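PDB 7CHU: putative pectin lyase from Geobacillus virus E2, which probably serves as the trimeric tailspike of a deep-sea thermophilic bacteriophage, with a pectate lyase-like body that may recognise or cleave polysaccharide on the host surface. Local coordinates for residues 4-9 and 26-31; 158-163 and 187-192; 212-217 and 240-245. All blocks are in the same frame, centred on the assembly; numbering follows the deposited sequence.

Contact 1: 4-9 and 26-31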
loop_
_atom_site.group_PDB
_atom_site.type_symbol
_atom_site.label_atom_id
_atom_site.label_comp_id
_atom_site.label_asym_id
_atom_site.label_seq_id
_atom_site.Cartn_x
_atom_site.Cartn_y
_atom_site.Cartn_z
ATOM N N THR A 4 -30.422 30.833 44.207
ATOM C CA THR A 4 -29.152 31.348 44.707
ATOM C C THR A 4 -28.981 32.794 44.261
ATOM O O THR A 4 -29.267 33.136 43.105
ATOM C CB THR A 4 -27.955 30.499 44.225
ATOM O OG1 THR A 4 -28.075 29.165 44.725
ATOM C CG2 THR A 4 -26.626 31.086 44.707
ATOM N N ARG A 5 -28.517 33.639 45.186
ATOM C CA ARG A 5 -28.248 35.050 44.904
ATOM C C ARG A 5 -26.939 35.436 45.591
ATOM O O ARG A 5 -26.890 35.611 46.814
ATOM C CB ARG A 5 -29.403 35.932 45.358
ATOM C CG ARG A 5 -29.276 37.380 44.919
ATOM C CD ARG A 5 -30.513 38.179 45.310
ATOM N NE ARG A 5 -30.610 38.339 46.758
ATOM C CZ ARG A 5 -30.864 39.489 47.378
ATOM N NH1 ARG A 5 -31.053 40.597 46.674
ATOM N NH2 ARG A 5 -30.933 39.529 48.704
ATOM N N TRP A 6 -25.880 35.567 44.797
ATOM C CA TRP A 6 -24.566 35.883 45.336
ATOM C C TRP A 6 -24.502 37.349 45.758
ATOM O O TRP A 6 -24.787 38.253 44.965
ATOM C CB TRP A 6 -23.489 35.582 44.288
ATOM C CG TRP A 6 -23.012 34.157 44.323
ATOM C CD1 TRP A 6 -23.421 33.128 43.520
ATOM C CD2 TRP A 6 -22.043 33.604 45.228
ATOM N NE1 TRP A 6 -22.759 31.968 43.868
ATOM C CE2 TRP A 6 -21.910 32.235 44.914
ATOM C CE3 TRP A 6 -21.273 34.139 46.269
ATOM C CZ2 TRP A 6 -21.038 31.396 45.598
ATOM C CZ3 TRP A 6 -20.411 33.304 46.951
ATOM C CH2 TRP A 6 -20.301 31.944 46.615
ATOM N N LEU A 7 -24.129 37.591 47.006
ATOM C CA LEU A 7 -23.929 38.960 47.456
ATOM C C LEU A 7 -22.436 39.283 47.497
ATOM O O LEU A 7 -21.579 38.406 47.334
ATOM C CB LEU A 7 -24.593 39.182 48.820
ATOM C CG LEU A 7 -26.052 38.711 48.958
ATOM C CD1 LEU A 7 -26.474 38.650 50.423
ATOM C CD2 LEU A 7 -27.031 39.574 48.159
ATOM N N ASN A 8 -22.131 40.569 47.693
ATOM C CA ASN A 8 -20.737 40.981 47.797
ATOM C C ASN A 8 -20.104 40.335 49.023
ATOM O O ASN A 8 -20.745 40.245 50.080
ATOM C CB ASN A 8 -20.609 42.505 47.888
ATOM C CG ASN A 8 -21.057 43.206 46.619
ATOM O OD1 ASN A 8 -20.593 42.893 45.518
ATOM N ND2 ASN A 8 -21.977 44.149 46.763
ATOM N N PRO A 9 -18.866 39.865 48.919
ATOM C CA PRO A 9 -18.226 39.213 50.065
ATOM C C PRO A 9 -18.067 40.182 51.222
ATOM O O PRO A 9 -18.155 41.399 51.060
ATOM C CB PRO A 9 -16.858 38.779 49.518
ATOM C CG PRO A 9 -16.634 39.659 48.319
ATOM C CD PRO A 9 -17.996 39.894 47.730
ATOM N N GLY A 26 -31.845 31.897 49.766
ATOM C CA GLY A 26 -30.938 31.696 48.661
ATOM C C GLY A 26 -29.778 32.660 48.613
ATOM O O GLY A 26 -28.861 32.456 47.806
ATOM N N ASP A 27 -29.791 33.701 49.445
ATOM C CA ASP A 27 -28.670 34.626 49.500
ATOM C C ASP A 27 -27.399 33.884 49.888
ATOM O O ASP A 27 -27.395 33.065 50.814
ATOM C CB ASP A 27 -28.957 35.763 50.486
ATOM C CG ASP A 27 -29.878 36.814 49.899
ATOM O OD1 ASP A 27 -30.403 36.563 48.789
ATOM O OD2 ASP A 27 -30.078 37.876 50.540
ATOM N N THR A 28 -26.318 34.171 49.166
ATOM C CA THR A 28 -25.061 33.454 49.310
ATOM C C THR A 28 -23.933 34.471 49.377
ATOM O O THR A 28 -23.867 35.385 48.546
ATOM C CB THR A 28 -24.874 32.473 48.145
ATOM O OG1 THR A 28 -26.055 31.676 48.017
ATOM C CG2 THR A 28 -23.695 31.560 48.382
ATOM N N VAL A 29 -23.081 34.342 50.396
ATOM C CA VAL A 29 -21.968 35.259 50.619
ATOM C C VAL A 29 -20.759 34.456 51.062
ATOM O O VAL A 29 -20.884 33.472 51.800
ATOM C CB VAL A 29 -22.282 36.354 51.673
ATOM C CG1 VAL A 29 -22.542 35.739 53.024
ATOM C CG2 VAL A 29 -21.147 37.367 51.773
ATOM N N MET A 30 -19.586 34.889 50.611
ATOM C CA MET A 30 -18.320 34.350 51.077
ATOM C C MET A 30 -17.699 35.336 52.053
ATOM O O MET A 30 -17.777 36.553 51.854
ATOM C CB MET A 30 -17.362 34.111 49.905
ATOM C CG MET A 30 -15.961 33.729 50.311
ATOM S SD MET A 30 -14.858 33.582 48.894
ATOM C CE MET A 30 -15.488 32.100 48.113
ATOM N N VAL A 31 -17.073 34.820 53.102
ATOM C CA VAL A 31 -16.251 35.655 53.959
ATOM C C VAL A 31 -14.791 35.334 53.663
ATOM O O VAL A 31 -14.421 34.166 53.474
ATOM C CB VAL A 31 -16.631 35.497 55.447
ATOM C CG1 VAL A 31 -18.149 35.530 55.612
ATOM C CG2 VAL A 31 -16.058 34.256 56.079
HETATM O O HOH W 1 -19.904 36.703 48.681
#

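Contact 2: 158-163 and 187-192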
loop_
_atom_site.group_PDB
_atom_site.type_symbol
_atom_site.label_atom_id
_atom_site.label_comp_id
_atom_site.label_asym_id
_atom_site.label_seq_id
_atom_site.Cartn_x
_atom_site.Cartn_y
_atom_site.Cartn_z
ATOM N N PHE A 158 10.617 25.576 9.284
ATOM C CA PHE A 158 11.122 24.635 10.277
ATOM C C PHE A 158 12.378 23.990 9.713
ATOM O O PHE A 158 12.306 23.294 8.695
ATOM C CB PHE A 158 10.095 23.542 10.598
ATOM C CG PHE A 158 8.898 24.023 11.349
ATOM C CD1 PHE A 158 9.040 24.708 12.551
ATOM C CD2 PHE A 158 7.621 23.755 10.874
ATOM C CE1 PHE A 158 7.922 25.130 13.256
ATOM C CE2 PHE A 158 6.505 24.171 11.574
ATOM C CZ PHE A 158 6.648 24.862 12.758
ATOM N N GLU A 159 13.502 24.153 10.416
ATOM C CA GLU A 159 14.757 23.492 10.080
ATOM C C GLU A 159 15.028 22.389 11.101
ATOM O O GLU A 159 15.256 22.678 12.285
ATOM C CB GLU A 159 15.917 24.503 10.048
ATOM C CG GLU A 159 17.228 23.901 9.511
ATOM C CD GLU A 159 18.472 24.821 9.679
ATOM O OE1 GLU A 159 18.571 25.567 10.679
ATOM O OE2 GLU A 159 19.373 24.780 8.814
ATOM N N PHE A 160 15.033 21.134 10.639
ATOM C CA PHE A 160 15.463 19.982 11.427
ATOM C C PHE A 160 16.870 19.636 10.960
ATOM O O PHE A 160 17.058 19.246 9.806
ATOM C CB PHE A 160 14.546 18.759 11.239
ATOM C CG PHE A 160 13.112 18.939 11.707
ATOM C CD1 PHE A 160 12.189 19.609 10.911
ATOM C CD2 PHE A 160 12.685 18.402 12.925
ATOM C CE1 PHE A 160 10.873 19.756 11.328
ATOM C CE2 PHE A 160 11.376 18.542 13.352
ATOM C CZ PHE A 160 10.469 19.238 12.553
ATOM N N VAL A 161 17.856 19.759 11.850
ATOM C CA VAL A 161 19.250 19.435 11.537
ATOM C C VAL A 161 19.945 19.220 12.878
ATOM O O VAL A 161 19.638 19.945 13.828
ATOM C CB VAL A 161 19.918 20.557 10.717
ATOM C CG1 VAL A 161 20.003 21.877 11.530
ATOM C CG2 VAL A 161 21.320 20.171 10.241
ATOM N N PRO A 162 20.875 18.275 13.016
ATOM C CA PRO A 162 21.565 18.131 14.304
ATOM C C PRO A 162 22.427 19.349 14.578
ATOM O O PRO A 162 23.076 19.881 13.677
ATOM C CB PRO A 162 22.428 16.876 14.117
ATOM C CG PRO A 162 22.602 16.756 12.592
ATOM C CD PRO A 162 21.290 17.248 12.042
ATOM N N SER A 163 22.443 19.788 15.845
ATOM C CA SER A 163 23.342 20.879 16.197
ATOM C C SER A 163 24.798 20.498 15.940
ATOM O O SER A 163 25.600 21.349 15.547
ATOM C CB SER A 163 23.138 21.281 17.660
ATOM O OG SER A 163 23.369 20.180 18.533
ATOM N N ILE A 187 11.692 28.031 2.303
ATOM C CA ILE A 187 11.486 26.587 2.286
ATOM C C ILE A 187 10.440 26.265 3.354
ATOM O O ILE A 187 10.444 26.868 4.424
ATOM C CB ILE A 187 12.812 25.846 2.548
ATOM C CG1 ILE A 187 13.814 26.118 1.406
ATOM C CG2 ILE A 187 12.568 24.318 2.760
ATOM C CD1 ILE A 187 15.259 25.806 1.775
ATOM N N GLY A 188 9.522 25.350 3.065
ATOM C CA GLY A 188 8.534 25.028 4.076
ATOM C C GLY A 188 9.160 24.282 5.225
ATOM O O GLY A 188 9.125 24.732 6.374
ATOM N N VAL A 189 9.761 23.138 4.920
ATOM C CA VAL A 189 10.371 22.274 5.922
ATOM C C VAL A 189 11.689 21.799 5.352
ATOM O O VAL A 189 11.742 21.355 4.196
ATOM C CB VAL A 189 9.483 21.057 6.268
ATOM C CG1 VAL A 189 10.227 20.089 7.197
ATOM C CG2 VAL A 189 8.149 21.502 6.853
ATOM N N SER A 190 12.742 21.881 6.153
ATOM C CA SER A 190 14.061 21.385 5.789
ATOM C C SER A 190 14.463 20.263 6.726
ATOM O O SER A 190 14.419 20.435 7.950
ATOM C CB SER A 190 15.103 22.502 5.853
ATOM O OG SER A 190 16.347 22.052 5.358
ATOM N N LEU A 191 14.910 19.145 6.146
ATOM C CA LEU A 191 15.345 17.958 6.877
ATOM C C LEU A 191 16.769 17.615 6.459
ATOM O O LEU A 191 17.057 17.514 5.261
ATOM C CB LEU A 191 14.413 16.748 6.612
ATOM C CG LEU A 191 12.891 16.905 6.769
ATOM C CD1 LEU A 191 12.150 15.554 6.525
ATOM C CD2 LEU A 191 12.517 17.458 8.146
ATOM N N LYS A 192 17.663 17.433 7.433
ATOM C CA LYS A 192 19.053 17.145 7.100
ATOM C C LYS A 192 19.666 16.269 8.175
ATOM O O LYS A 192 19.555 16.593 9.360
ATOM C CB LYS A 192 19.877 18.435 6.963
ATOM C CG LYS A 192 21.363 18.188 6.665
ATOM C CD LYS A 192 22.061 19.474 6.269
ATOM C CE LYS A 192 23.531 19.229 5.986
ATOM N NZ LYS A 192 24.172 20.454 5.393
HETATM O O HOH W 2 17.728 20.829 7.491
#

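Contact 3: 212-217 and 240-245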
loop_
_atom_site.group_PDB
_atom_site.type_symbol
_atom_site.label_atom_id
_atom_site.label_comp_id
_atom_site.label_asym_id
_atom_site.label_seq_id
_atom_site.Cartn_x
_atom_site.Cartn_y
_atom_site.Cartn_z
ATOM N N LEU A 212 9.610 21.003 0.501
ATOM C CA LEU A 212 10.254 20.139 1.480
ATOM C C LEU A 212 11.654 19.855 0.951
ATOM O O LEU A 212 11.807 19.315 -0.147
ATOM C CB LEU A 212 9.438 18.855 1.679
ATOM C CG LEU A 212 9.976 17.700 2.516
ATOM C CD1 LEU A 212 10.100 18.151 3.974
ATOM C CD2 LEU A 212 9.045 16.490 2.395
ATOM N N TYR A 213 12.671 20.285 1.681
ATOM C CA TYR A 213 14.061 20.038 1.311
ATOM C C TYR A 213 14.604 18.930 2.195
ATOM O O TYR A 213 14.402 18.946 3.421
ATOM C CB TYR A 213 14.911 21.308 1.456
ATOM C CG TYR A 213 16.381 21.073 1.148
ATOM C CD1 TYR A 213 16.830 20.979 -0.172
ATOM C CD2 TYR A 213 17.302 20.925 2.162
ATOM C CE1 TYR A 213 18.158 20.748 -0.450
ATOM C CE2 TYR A 213 18.644 20.686 1.889
ATOM C CZ TYR A 213 19.058 20.604 0.581
ATOM O OH TYR A 213 20.382 20.366 0.303
ATOM N N ILE A 214 15.274 17.964 1.579
ATOM C CA ILE A 214 15.687 16.732 2.246
ATOM C C ILE A 214 17.124 16.450 1.826
ATOM O O ILE A 214 17.405 16.308 0.635
ATOM C CB ILE A 214 14.760 15.546 1.880
ATOM C CG1 ILE A 214 13.335 15.799 2.403
ATOM C CG2 ILE A 214 15.288 14.212 2.422
ATOM C CD1 ILE A 214 12.307 14.724 1.942
ATOM N N GLU A 215 18.037 16.380 2.794
ATOM C CA GLU A 215 19.447 16.140 2.506
ATOM C C GLU A 215 19.984 15.102 3.474
ATOM O O GLU A 215 19.944 15.313 4.686
ATOM C CB GLU A 215 20.274 17.425 2.617
ATOM C CG GLU A 215 21.763 17.155 2.409
ATOM C CD GLU A 215 22.635 18.415 2.575
ATOM O OE1 GLU A 215 23.816 18.278 2.961
ATOM O OE2 GLU A 215 22.142 19.535 2.310
ATOM N N GLU A 216 20.473 13.991 2.938
ATOM C CA GLU A 216 21.043 12.902 3.719
ATOM C C GLU A 216 20.108 12.454 4.843
ATOM O O GLU A 216 20.471 12.430 6.020
ATOM C CB GLU A 216 22.423 13.290 4.267
ATOM C CG GLU A 216 23.271 12.058 4.590
ATOM C CD GLU A 216 24.474 12.383 5.469
ATOM O OE1 GLU A 216 25.143 13.427 5.208
ATOM O OE2 GLU A 216 24.746 11.597 6.416
ATOM N N VAL A 217 18.892 12.064 4.464
ATOM C CA VAL A 217 17.886 11.617 5.425
ATOM C C VAL A 217 17.657 10.126 5.226
ATOM O O VAL A 217 17.502 9.663 4.088
ATOM C CB VAL A 217 16.577 12.411 5.296
ATOM C CG1 VAL A 217 15.482 11.765 6.149
ATOM C CG2 VAL A 217 16.816 13.854 5.731
ATOM N N VAL A 240 9.359 18.751 -3.632
ATOM C CA VAL A 240 10.209 18.003 -2.703
ATOM C C VAL A 240 11.558 17.832 -3.382
ATOM O O VAL A 240 11.617 17.364 -4.522
ATOM C CB VAL A 240 9.626 16.620 -2.357
ATOM C CG1 VAL A 240 10.562 15.877 -1.374
ATOM C CG2 VAL A 240 8.241 16.754 -1.769
ATOM N N TYR A 241 12.628 18.246 -2.720
ATOM C CA TYR A 241 13.979 18.141 -3.268
ATOM C C TYR A 241 14.776 17.207 -2.367
ATOM O O TYR A 241 14.958 17.500 -1.179
ATOM C CB TYR A 241 14.629 19.521 -3.356
ATOM C CG TYR A 241 15.878 19.594 -4.233
ATOM C CD1 TYR A 241 17.140 19.209 -3.751
ATOM C CD2 TYR A 241 15.802 20.073 -5.534
ATOM C CE1 TYR A 241 18.293 19.284 -4.582
ATOM C CE2 TYR A 241 16.945 20.159 -6.351
ATOM C CZ TYR A 241 18.168 19.759 -5.872
ATOM O OH TYR A 241 19.262 19.859 -6.697
ATOM N N ILE A 242 15.227 16.084 -2.913
ATOM C CA ILE A 242 15.929 15.062 -2.143
ATOM C C ILE A 242 17.372 15.023 -2.639
ATOM O O ILE A 242 17.630 14.633 -3.783
ATOM C CB ILE A 242 15.258 13.683 -2.281
ATOM C CG1 ILE A 242 13.806 13.762 -1.764
ATOM C CG2 ILE A 242 16.089 12.645 -1.527
ATOM C CD1 ILE A 242 12.836 12.625 -2.249
ATOM N N TYR A 243 18.313 15.426 -1.776
ATOM C CA TYR A 243 19.727 15.563 -2.113
ATOM C C TYR A 243 20.553 14.529 -1.344
ATOM O O TYR A 243 20.262 14.230 -0.186
ATOM C CB TYR A 243 20.188 16.993 -1.760
ATOM C CG TYR A 243 21.599 17.383 -2.137
ATOM C CD1 TYR A 243 22.176 16.961 -3.337
ATOM C CD2 TYR A 243 22.339 18.217 -1.313
ATOM C CE1 TYR A 243 23.479 17.336 -3.684
ATOM C CE2 TYR A 243 23.633 18.605 -1.644
ATOM C CZ TYR A 243 24.200 18.164 -2.833
ATOM O OH TYR A 243 25.477 18.555 -3.176
ATOM N N ASN A 244 21.569 13.958 -1.977
ATOM C CA ASN A 244 22.376 13.019 -1.205
ATOM C C ASN A 244 23.344 13.748 -0.263
ATOM O O ASN A 244 23.651 13.227 0.818
ATOM C CB ASN A 244 23.117 12.020 -2.127
ATOM C CG ASN A 244 23.984 12.685 -3.219
ATOM O OD1 ASN A 244 23.856 13.863 -3.554
ATOM N ND2 ASN A 244 24.835 11.873 -3.822
ATOM N N GLY A 245 23.745 14.965 -0.599
ATOM C CA GLY A 245 24.796 15.657 0.136
ATOM C C GLY A 245 26.181 15.161 -0.235
ATOM O O GLY A 245 26.362 14.362 -1.161
HETATM O O HOH W 3 25.696 13.486 2.537
#

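Contact 1: 4-9 and 26-31
The indole of W6 and the methyl of T28 meet face-on: T28 CG2 stands 3.7 Å from the centroid of the six-membered ring of W6, only 7° off the ring normal, a CH-pi contact. At the edge of the same indole, in its plane, sits a water that donates to L7 O at 2.7 Å and accepts from M30 N, so it bridges the two segments just past the last direct bond. The polar edge of the ring faces another copy of the protein, W6 NE1 being hydrogen-bonded to D57 of the third subunit. The second flat group is the R5 guanidinium. L7 CD2 lies 3.8 Å above one face of the R5 guanidinium, toward its rim, while the carboxylate of D27 fills the edge.

Both pairs hang on a short parallel ladder that joins strands 5-6 and 27-30, the two strands of a beta-alpha-beta unit whose helix is 14-19. Here R5 N donates to G26 O at 2.9 Å, R5 O accepts from T28 N, and L7 N donates to T28 O at 2.7 Å. G26 O is gripped twice, because T28 OG1 reaches it at 2.9 Å from the face of the carbonyl plane opposite to R5 N.

R5 and D27 leave the sheet side by side. The bend at chi3 (68°) of R5 turns NE toward the acid, giving a side-on, two-pronged salt bridge: R5 NE to D27 OD1 at 2.7 Å and R5 NH2 to D27 OD2 at 2.6 Å. Both oxygens are met on their syn sides, although the two planes are tilted 34° apart. D27 OD2 also accepts from the backbone N of Q24, which helps fix the carboxylate that R5 clasps.

Contact 2: 158-163 and 187-192
F160 and L191 lie side by side on neighbouring coils of the parallel beta-helix characteristic of pectate lyase-like proteins, both projecting from the same face of the sheet. A chi1 of -64° sets F160 CG anti to the carbonyl carbon, and F160 CD1 comes within 3.5 Å of L191 CD2. The far part of the ring crosses toward V189, with F160 CE1 at 4.2 Å from V189 CG1. L169, V172 and I174 also pack on F160, placing this face in the apolar interior of the coil.

Just past the strand, V161 carries CG1 between its backbone N and carbonyl carbon (chi1 64°). CG2 is thereby anti to the N, and V161 CG2 rests 4.0 Å from K192 CB. The extended K192 chain then runs alongside that methyl, CG and CD touching it as well.

The backbones hold these pairs in step: S190 N donates to F158 O at 2.9 Å and F160 N to S190 O at 2.8 Å, both nearly straight, whereas K192 N to F160 O is a weak bond.

On the opposite face, E159 forms a salt bridge with K127. On that face too, a water lies 2.8 Å from S190 OG and donates to F160 O at 2.9 Å.

Contact 3: 212-217 and 240-245
Segments 212-217 and 240-245 pair as parallel strands on successive coils of the beta-helix, in register and tied by four backbone hydrogen bonds. They begin with Y241 N to L212 O at 2.9 Å and end with E216 N to Y243 O at 3.1 Å. Aliphatic side chains form one face: I214 CD1 touches both V240 CG1 (3.9 Å) and I242 CG1 (4.1 Å), and L253 and F255 close over I214 in the interior.

Tyrosines line the other face, stepping from coil to coil. Y213 lies beside Y241, with Y213 CE1 at 3.8 Å from Y241 CD1, and the Y241 ring in turn meets Y269 with the planes almost parallel. Y213 OH donates to E215 OE2 at 2.8 Å, approaching on the anti side and 28° out of the carboxylate plane. E215 OE2 also lies in the plane of the Y243 ring at its edge, while G245 N sits over the centre of one face, 3.5 Å above the Y243 ring plane.

E216 makes salt bridges with K193 and R168, and a water bridges the two coils by donating to both E216 OE1 and N244 O, each at 2.7 Å.

In the fold
From the N terminus, contact 1 comes first, closing a loop that contains helix 14-19 and bringing strands 5-6 and 27-30 together in a small four-stranded sheet that also meets other subunits. Helix 60-70 follows before the beta-helix begins, and contact 2 lies far off, its centre 58 Å from that of contact 1. Contacts 2 and 3 then each close one coil, with 23 and 22 residues between their segments. All three run in series, and none nests or crosses. Contacts 2 and 3 nevertheless touch, their centres about 10 Å apart: 187-192 is the neighbour of 212-217, so the two contacts link four consecutive rungs, 158-163, 187-192, 212-217 and 240-245.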